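Local structure of initiator protein NS1 (Murine minute virus, 4R94) at residues T77-F88 with S218-L229. The protein nicks and unwinds viral DNA as the endonuclease and helicase that initiates and directs parvovirus replication, and also aids packaging and promoter transactivation. Sequence-based numbering, arbitrary orientation.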
loop_
_atom_site.group_PDB
_atom_site.type_symbol
_atom_site.label_atom_id
_atom_site.label_comp_id
_atom_site.label_asym_id
_atom_site.label_seq_id
_atom_site.Cartn_x
_atom_site.Cartn_y
_atom_site.Cartn_z
ATOM N N THR A 77 4.935 22.005 -3.642
ATOM C CA THR A 77 4.813 20.881 -2.727
ATOM C C THR A 77 5.843 21.033 -1.615
ATOM O O THR A 77 7.016 21.281 -1.888
ATOM C CB THR A 77 5.022 19.536 -3.446
ATOM O OG1 THR A 77 4.535 19.622 -4.792
ATOM C CG2 THR A 77 4.301 18.419 -2.712
ATOM N N THR A 78 5.411 20.898 -0.366
ATOM C CA THR A 78 6.335 21.022 0.758
ATOM C C THR A 78 6.321 19.794 1.666
ATOM O O THR A 78 6.493 19.917 2.875
ATOM C CB THR A 78 6.023 22.272 1.622
ATOM O OG1 THR A 78 4.650 22.247 2.031
ATOM C CG2 THR A 78 6.302 23.552 0.844
ATOM N N VAL A 79 6.102 18.616 1.093
ATOM C CA VAL A 79 6.190 17.387 1.879
ATOM C C VAL A 79 7.643 17.159 2.296
ATOM O O VAL A 79 8.541 17.287 1.467
ATOM C CB VAL A 79 5.681 16.159 1.092
ATOM C CG1 VAL A 79 5.837 14.892 1.923
ATOM C CG2 VAL A 79 4.223 16.354 0.679
ATOM N N ASP A 80 7.863 16.829 3.572
ATOM C CA ASP A 80 9.210 16.546 4.087
ATOM C C ASP A 80 9.946 15.524 3.226
ATOM O O ASP A 80 9.359 14.552 2.749
ATOM C CB ASP A 80 9.159 16.022 5.533
ATOM C CG ASP A 80 8.812 17.097 6.547
ATOM O OD1 ASP A 80 8.792 18.292 6.181
ATOM O OD2 ASP A 80 8.562 16.742 7.721
ATOM N N GLU A 81 11.240 15.742 3.039
ATOM C CA GLU A 81 12.058 14.810 2.290
ATOM C C GLU A 81 12.096 13.437 2.953
ATOM O O GLU A 81 12.064 12.419 2.255
ATOM C CB GLU A 81 13.473 15.363 2.132
ATOM C CG GLU A 81 13.514 16.596 1.253
ATOM C CD GLU A 81 12.865 16.357 -0.097
ATOM O OE1 GLU A 81 13.202 15.343 -0.747
ATOM O OE2 GLU A 81 12.008 17.174 -0.504
ATOM N N MET A 82 12.152 13.412 4.286
ATOM C CA MET A 82 12.211 12.147 5.025
ATOM C C MET A 82 10.929 11.352 4.810
ATOM O O MET A 82 10.948 10.125 4.724
ATOM C CB MET A 82 12.427 12.385 6.524
ATOM C CG MET A 82 12.370 11.105 7.365
ATOM S SD MET A 82 12.937 11.275 9.077
ATOM C CE MET A 82 14.600 11.874 8.827
ATOM N N THR A 83 9.816 12.070 4.725
ATOM C CA THR A 83 8.510 11.447 4.556
ATOM C C THR A 83 8.400 10.797 3.177
ATOM O O THR A 83 8.007 9.627 3.055
ATOM C CB THR A 83 7.403 12.477 4.776
ATOM O OG1 THR A 83 7.347 12.802 6.174
ATOM C CG2 THR A 83 6.042 11.932 4.335
ATOM N N LYS A 84 8.756 11.541 2.141
ATOM C CA LYS A 84 8.776 10.998 0.785
ATOM C C LYS A 84 9.680 9.775 0.681
ATOM O O LYS A 84 9.297 8.751 0.118
ATOM C CB LYS A 84 9.228 12.063 -0.216
ATOM C CG LYS A 84 8.150 13.107 -0.526
ATOM C CD LYS A 84 8.713 14.281 -1.336
ATOM C CE LYS A 84 9.412 13.810 -2.600
ATOM N NZ LYS A 84 10.098 14.931 -3.324
ATOM N N LYS A 85 10.884 9.880 1.223
ATOM C CA LYS A 85 11.807 8.757 1.180
ATOM C C LYS A 85 11.221 7.516 1.840
ATOM O O LYS A 85 11.320 6.409 1.300
ATOM C CB LYS A 85 13.120 9.116 1.858
ATOM C CG LYS A 85 14.215 8.106 1.576
ATOM C CD LYS A 85 15.566 8.783 1.573
ATOM C CE LYS A 85 16.579 7.998 0.752
ATOM N NZ LYS A 85 16.385 8.139 -0.719
ATOM N N GLN A 86 10.617 7.693 3.006
ATOM C CA GLN A 86 10.088 6.531 3.708
ATOM C C GLN A 86 8.920 5.923 2.944
ATOM O O GLN A 86 8.785 4.687 2.898
ATOM C CB GLN A 86 9.680 6.892 5.135
ATOM C CG GLN A 86 9.107 5.709 5.932
ATOM C CD GLN A 86 10.162 4.663 6.259
ATOM O OE1 GLN A 86 10.790 4.722 7.318
ATOM N NE2 GLN A 86 10.366 3.701 5.346
ATOM N N VAL A 87 8.078 6.769 2.351
ATOM C CA VAL A 87 6.934 6.248 1.580
ATOM C C VAL A 87 7.434 5.458 0.359
ATOM O O VAL A 87 6.883 4.400 0.029
ATOM C CB VAL A 87 5.993 7.370 1.138
ATOM C CG1 VAL A 87 4.994 6.861 0.108
ATOM C CG2 VAL A 87 5.255 7.937 2.353
ATOM N N PHE A 88 8.490 5.945 -0.291
ATOM C CA PHE A 88 9.058 5.229 -1.439
ATOM C C PHE A 88 9.605 3.865 -1.020
ATOM O O PHE A 88 9.382 2.851 -1.692
ATOM C CB PHE A 88 10.182 6.031 -2.105
ATOM C CG PHE A 88 9.745 7.362 -2.629
ATOM C CD1 PHE A 88 8.405 7.602 -2.919
ATOM C CD2 PHE A 88 10.670 8.374 -2.826
ATOM C CE1 PHE A 88 8.002 8.836 -3.398
ATOM C CE2 PHE A 88 10.270 9.609 -3.309
ATOM C CZ PHE A 88 8.942 9.838 -3.592
ATOM N N SER A 218 0.248 17.512 0.242
ATOM C CA SER A 218 1.210 18.449 -0.337
ATOM C C SER A 218 2.022 19.183 0.723
ATOM O O SER A 218 2.835 20.048 0.404
ATOM C CB SER A 218 0.477 19.466 -1.209
ATOM O OG SER A 218 -0.546 20.089 -0.454
ATOM N N THR A 219 1.789 18.836 1.984
ATOM C CA THR A 219 2.407 19.530 3.104
ATOM C C THR A 219 2.896 18.558 4.163
ATOM O O THR A 219 2.470 17.405 4.210
ATOM C CB THR A 219 1.414 20.513 3.780
ATOM O OG1 THR A 219 0.332 19.770 4.356
ATOM C CG2 THR A 219 0.847 21.504 2.777
ATOM N N SER A 220 3.793 19.032 5.017
ATOM C CA SER A 220 4.079 18.346 6.267
ATOM C C SER A 220 3.754 19.303 7.414
ATOM O O SER A 220 4.233 20.435 7.426
ATOM C CB SER A 220 5.529 17.878 6.326
ATOM O OG SER A 220 5.752 16.793 5.437
ATOM N N PRO A 221 2.917 18.868 8.370
ATOM C CA PRO A 221 2.279 17.553 8.501
ATOM C C PRO A 221 1.222 17.314 7.432
ATOM O O PRO A 221 0.570 18.264 6.998
ATOM C CB PRO A 221 1.624 17.609 9.893
ATOM C CG PRO A 221 2.193 18.830 10.561
ATOM C CD PRO A 221 2.501 19.775 9.452
ATOM N N PRO A 222 1.053 16.051 7.014
ATOM C CA PRO A 222 0.092 15.682 5.970
ATOM C C PRO A 222 -1.337 16.036 6.346
ATOM O O PRO A 222 -1.694 15.988 7.529
ATOM C CB PRO A 222 0.240 14.160 5.865
ATOM C CG PRO A 222 1.538 13.842 6.495
ATOM C CD PRO A 222 1.763 14.879 7.550
ATOM N N ARG A 223 -2.140 16.385 5.348
ATOM C CA ARG A 223 -3.563 16.598 5.555
ATOM C C ARG A 223 -4.208 15.286 5.975
ATOM O O ARG A 223 -3.944 14.240 5.379
ATOM C CB ARG A 223 -4.221 17.122 4.284
ATOM C CG ARG A 223 -5.710 17.319 4.422
ATOM C CD ARG A 223 -6.372 17.582 3.084
ATOM N NE ARG A 223 -7.824 17.614 3.225
ATOM C CZ ARG A 223 -8.590 16.527 3.274
ATOM N NH1 ARG A 223 -8.043 15.316 3.183
ATOM N NH2 ARG A 223 -9.906 16.653 3.410
ATOM N N ASP A 224 -5.047 15.324 7.000
ATOM C CA ASP A 224 -5.634 14.087 7.482
ATOM C C ASP A 224 -6.513 13.462 6.407
ATOM O O ASP A 224 -7.333 14.136 5.780
ATOM C CB ASP A 224 -6.411 14.321 8.772
ATOM C CG ASP A 224 -5.495 14.456 9.977
ATOM O OD1 ASP A 224 -4.283 14.154 9.842
ATOM O OD2 ASP A 224 -5.981 14.844 11.060
ATOM N N GLY A 225 -6.287 12.175 6.164
ATOM C CA GLY A 225 -7.062 11.428 5.190
ATOM C C GLY A 225 -6.570 11.546 3.758
ATOM O O GLY A 225 -7.175 10.968 2.847
ATOM N N GLY A 226 -5.481 12.278 3.553
ATOM C CA GLY A 226 -4.967 12.495 2.210
ATOM C C GLY A 226 -4.169 11.303 1.701
ATOM O O GLY A 226 -3.837 10.405 2.469
ATOM N N TYR A 227 -3.885 11.285 0.405
ATOM C CA TYR A 227 -3.056 10.217 -0.169
ATOM C C TYR A 227 -1.706 10.776 -0.610
ATOM O O TYR A 227 -1.580 11.950 -0.994
ATOM C CB TYR A 227 -3.766 9.536 -1.358
ATOM C CG TYR A 227 -3.735 10.347 -2.652
ATOM C CD1 TYR A 227 -4.669 11.355 -2.888
ATOM C CD2 TYR A 227 -2.770 10.107 -3.629
ATOM C CE1 TYR A 227 -4.631 12.107 -4.051
ATOM C CE2 TYR A 227 -2.735 10.841 -4.802
ATOM C CZ TYR A 227 -3.666 11.847 -5.004
ATOM O OH TYR A 227 -3.634 12.601 -6.160
ATOM N N PHE A 228 -0.690 9.923 -0.551
ATOM C CA PHE A 228 0.648 10.264 -1.028
ATOM C C PHE A 228 0.872 9.880 -2.485
ATOM O O PHE A 228 1.378 10.660 -3.280
ATOM C CB PHE A 228 1.724 9.553 -0.210
ATOM C CG PHE A 228 1.889 10.053 1.201
ATOM C CD1 PHE A 228 2.601 11.217 1.467
ATOM C CD2 PHE A 228 1.407 9.307 2.266
ATOM C CE1 PHE A 228 2.788 11.646 2.779
ATOM C CE2 PHE A 228 1.577 9.725 3.570
ATOM C CZ PHE A 228 2.274 10.903 3.832
ATOM N N LEU A 229 0.507 8.648 -2.808
ATOM C CA LEU A 229 1.062 7.945 -3.949
ATOM C C LEU A 229 0.171 6.743 -4.215
ATOM O O LEU A 229 -0.252 6.077 -3.263
ATOM C CB LEU A 229 2.508 7.485 -3.634
ATOM C CG LEU A 229 3.347 6.765 -4.683
ATOM C CD1 LEU A 229 3.917 7.790 -5.647
ATOM C CD2 LEU A 229 4.483 5.976 -4.034
HETATM O O HOH W 1 4.393 21.996 4.630
HETATM O O HOH W 2 5.319 14.577 7.126
#
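Ser220 and Asp80 show how one serine hydroxyl can tie a loop to the start of a helix. The Asp80 amide points almost straight at Ser220 OG, with N and OG 2.8 Å apart and an N-H...O angle of 174°. That hydroxyl lies beside its own backbone N (chi1 -71°), which carries it across to residue 80, the N-cap position of the helix. The Asp80 carboxylate makes no capping bond and instead lies against the serine methylene, OD1 3.3 Å from Ser220 CB. A water then links Ser220 OG to Thr83 OG1, in the first turn of the helix.

Toward the chain's earlier residues the polar seam continues. Thr78 N donates to Ser218 O at 2.8 Å, and a second water bridges Thr78 OG1 and the Ser220 amide. Next to these bonds, Val79 lays CG2 against the Ser218-Thr219 peptide.

In this nickase domain, a member of the Rep clan, helix 81-104 packs on strand 227-232, their short segments crossing at -64°. The strand pairs antiparallel with strand 112-121, which supplies the magnesium ligand Glu119.

Phe228 and Leu229 carry the apolar contacts. Val87 CG2 sits over the centre of one face of the Phe228 ring, 4.1 Å from the centroid, a CH-pi contact. Thr83 CG2, anti to the backbone N, meets the same ring obliquely, 3.6 Å from CE1. Farther along, Leu229 CD2 meets Phe88 at the ring edge, 4.4 Å from CD1.

The magnesium ion is bound by Glu119, His127 and His129; the side chain of Phe228 lies about 10 Å from the ion, close to the site but not part of it. Trp120 of strand 112-121 touches Phe228, and Trp67 of helix 54-70 meets both Phe88 and Leu229.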